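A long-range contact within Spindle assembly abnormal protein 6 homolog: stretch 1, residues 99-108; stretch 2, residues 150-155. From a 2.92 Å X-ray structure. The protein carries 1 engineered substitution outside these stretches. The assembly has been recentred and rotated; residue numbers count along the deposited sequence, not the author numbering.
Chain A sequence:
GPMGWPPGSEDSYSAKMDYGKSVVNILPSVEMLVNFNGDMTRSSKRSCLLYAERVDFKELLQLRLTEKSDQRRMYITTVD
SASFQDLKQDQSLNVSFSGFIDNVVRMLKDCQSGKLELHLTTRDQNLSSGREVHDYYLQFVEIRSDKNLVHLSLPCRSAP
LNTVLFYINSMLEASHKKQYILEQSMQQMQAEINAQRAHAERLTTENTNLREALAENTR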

# COMPACT_ATOMS: atom_id res chain seq x y z
N GLY A 99 3.75 -33.85 -2.69
CA GLY A 99 2.56 -34.40 -2.05
C GLY A 99 2.27 -33.66 -0.76
O GLY A 99 1.11 -33.48 -0.37
N PHE A 100 3.34 -33.20 -0.11
CA PHE A 100 3.21 -32.37 1.08
C PHE A 100 2.50 -31.07 0.74
O PHE A 100 1.54 -30.70 1.41
CB PHE A 100 4.59 -32.09 1.68
CG PHE A 100 4.59 -31.08 2.80
CD1 PHE A 100 3.99 -31.35 4.01
CD2 PHE A 100 5.26 -29.87 2.64
CE1 PHE A 100 4.03 -30.42 5.05
CE2 PHE A 100 5.30 -28.94 3.68
CZ PHE A 100 4.68 -29.21 4.88
N ILE A 101 2.94 -30.41 -0.34
CA ILE A 101 2.31 -29.17 -0.79
C ILE A 101 0.82 -29.42 -1.09
O ILE A 101 -0.04 -28.62 -0.71
CB ILE A 101 3.00 -28.59 -2.06
CG1 ILE A 101 4.50 -28.32 -1.86
CG2 ILE A 101 2.32 -27.30 -2.48
CD1 ILE A 101 4.83 -27.25 -0.87
N ASP A 102 0.52 -30.53 -1.77
CA ASP A 102 -0.87 -30.88 -2.08
C ASP A 102 -1.71 -31.01 -0.81
O ASP A 102 -2.84 -30.51 -0.74
CB ASP A 102 -0.96 -32.19 -2.86
CG ASP A 102 -0.22 -32.14 -4.17
OD1 ASP A 102 -0.25 -31.08 -4.83
OD2 ASP A 102 0.34 -33.19 -4.56
N ASN A 103 -1.14 -31.70 0.18
CA ASN A 103 -1.84 -31.90 1.45
C ASN A 103 -2.07 -30.59 2.18
O ASN A 103 -3.15 -30.37 2.74
CB ASN A 103 -1.05 -32.87 2.35
CG ASN A 103 -1.35 -34.33 2.04
OD1 ASN A 103 -2.45 -34.81 2.29
ND2 ASN A 103 -0.36 -35.04 1.52
N VAL A 104 -1.06 -29.73 2.18
CA VAL A 104 -1.16 -28.43 2.82
C VAL A 104 -2.25 -27.58 2.18
O VAL A 104 -3.06 -26.97 2.86
CB VAL A 104 0.18 -27.68 2.77
CG1 VAL A 104 -0.00 -26.26 3.25
CG2 VAL A 104 1.22 -28.39 3.62
N VAL A 105 -2.25 -27.54 0.85
CA VAL A 105 -3.30 -26.81 0.16
C VAL A 105 -4.67 -27.34 0.53
O VAL A 105 -5.53 -26.58 0.97
CB VAL A 105 -3.12 -26.89 -1.37
CG1 VAL A 105 -4.34 -26.33 -2.08
CG2 VAL A 105 -1.86 -26.14 -1.79
N ARG A 106 -4.83 -28.65 0.40
CA ARG A 106 -6.10 -29.31 0.72
C ARG A 106 -6.57 -28.91 2.12
O ARG A 106 -7.72 -28.50 2.32
CB ARG A 106 -5.95 -30.83 0.62
CG ARG A 106 -7.16 -31.60 1.11
CD ARG A 106 -6.93 -33.10 1.09
NE ARG A 106 -5.78 -33.53 1.89
CZ ARG A 106 -5.83 -33.80 3.19
NH1 ARG A 106 -6.97 -33.65 3.87
NH2 ARG A 106 -4.73 -34.19 3.83
N MET A 107 -5.66 -29.00 3.09
CA MET A 107 -5.99 -28.67 4.46
C MET A 107 -6.35 -27.19 4.66
O MET A 107 -7.22 -26.86 5.46
CB MET A 107 -4.84 -29.07 5.37
CG MET A 107 -4.71 -30.57 5.52
SD MET A 107 -3.64 -31.10 6.87
CE MET A 107 -2.03 -30.63 6.22
N LEU A 108 -5.69 -26.30 3.93
CA LEU A 108 -6.03 -24.88 4.02
C LEU A 108 -7.44 -24.65 3.49
O LEU A 108 -8.21 -23.86 4.05
CB LEU A 108 -5.01 -24.01 3.26
CG LEU A 108 -3.66 -23.81 3.95
CD1 LEU A 108 -2.62 -23.22 3.04
CD2 LEU A 108 -3.86 -22.90 5.14
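Stretch 2 (150-155) VHLSLP

Stretch 2 is a strand, extended except at His151, whose phi/psi of -70°/-38° breaks the extended run, and it lies across the helix of stretch 1, their axes 10.4 Å apart at closest approach and their N-to-C directions 112° apart, a signed crossing angle of -112°. No hydrogen bond joins the two elements; the contacts between them are made by side-chain atoms. The strand offers His151, Leu152 and Leu154 to the helix, while Val150, Ser153 and Pro155 stay out of reach.

Along the helix, Gly99 touches nothing on the strand, but its carbonyl oxygen receives the backbone N of Asn103 at 2.9 Å. Phe100 makes the first contact. Its CA-to-CB bond points sideways, and a t rotamer brings the ring nearer the strand: CE1 lies 3.8 Å from Leu152 CD2, and CZ lies 3.8 Å from Leu154 CD2, which meets the ring at its edge. One aromatic side chain thus spans two strand leucines. Ile101 and Asp102 are out of reach. Asn103 points toward the strand without touching it; its OD1 instead accepts a 2.8 Å hydrogen bond from Arg106 NH2, a polar pair kept within the helix.

Val104, one turn after Phe100, is nearest Leu152 in backbone register, with 8.5 Å between their CA atoms. Its CG2 comes 4.0 Å from Leu152 CD2, a modest contact from a short side chain. Val105 is out of reach. Met107 then points toward the strand and reaches out with an m, t, m conformation, placing CE 3.5 Å from Leu152 CD2 and SD 3.9 Å from His151 CB. Leu108 is again out of reach.

The rule is compact: helix positions spaced four and then three residues apart converge on Leu152, whose CD2 touches all three. Leu154 extends the apolar contact at Phe100, and the more exposed His151 borders it at Met107.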

# COMPACT_ATOMS: atom_id res chain seq x y z
N VAL A 150 -4.57 -33.40 15.66
CA VAL A 150 -3.71 -32.47 14.93
C VAL A 150 -3.04 -33.14 13.71
O VAL A 150 -2.10 -33.93 13.84
CB VAL A 150 -2.65 -31.87 15.85
CG1 VAL A 150 -1.74 -30.95 15.06
CG2 VAL A 150 -3.31 -31.12 17.01
N HIS A 151 -3.53 -32.81 12.53
CA HIS A 151 -3.02 -33.38 11.28
C HIS A 151 -1.61 -32.92 10.89
O HIS A 151 -0.84 -33.69 10.34
CB HIS A 151 -4.00 -33.07 10.16
CG HIS A 151 -5.31 -33.76 10.32
ND1 HIS A 151 -5.46 -35.12 10.13
CD2 HIS A 151 -6.53 -33.30 10.68
CE1 HIS A 151 -6.71 -35.45 10.36
NE2 HIS A 151 -7.38 -34.37 10.69
N LEU A 152 -1.29 -31.66 11.13
CA LEU A 152 0.02 -31.13 10.78
C LEU A 152 0.41 -29.98 11.70
O LEU A 152 -0.40 -29.11 11.99
CB LEU A 152 0.04 -30.69 9.32
CG LEU A 152 1.36 -30.19 8.75
CD1 LEU A 152 2.37 -31.33 8.67
CD2 LEU A 152 1.12 -29.57 7.39
N SER A 153 1.65 -30.00 12.18
CA SER A 153 2.17 -28.96 13.04
C SER A 153 3.48 -28.34 12.46
O SER A 153 4.55 -28.96 12.52
CB SER A 153 2.38 -29.54 14.44
OG SER A 153 2.81 -28.56 15.35
N LEU A 154 3.40 -27.12 11.92
CA LEU A 154 4.56 -26.47 11.28
C LEU A 154 5.22 -25.41 12.16
O LEU A 154 4.54 -24.57 12.74
CB LEU A 154 4.14 -25.81 9.96
CG LEU A 154 3.64 -26.68 8.81
CD1 LEU A 154 3.02 -25.81 7.75
CD2 LEU A 154 4.75 -27.52 8.26
N PRO A 155 6.56 -25.39 12.21
CA PRO A 155 7.30 -24.40 13.00
C PRO A 155 7.10 -23.00 12.44
O PRO A 155 7.52 -22.71 11.31
CB PRO A 155 8.76 -24.85 12.89
CG PRO A 155 8.72 -26.21 12.33
CD PRO A 155 7.48 -26.30 11.50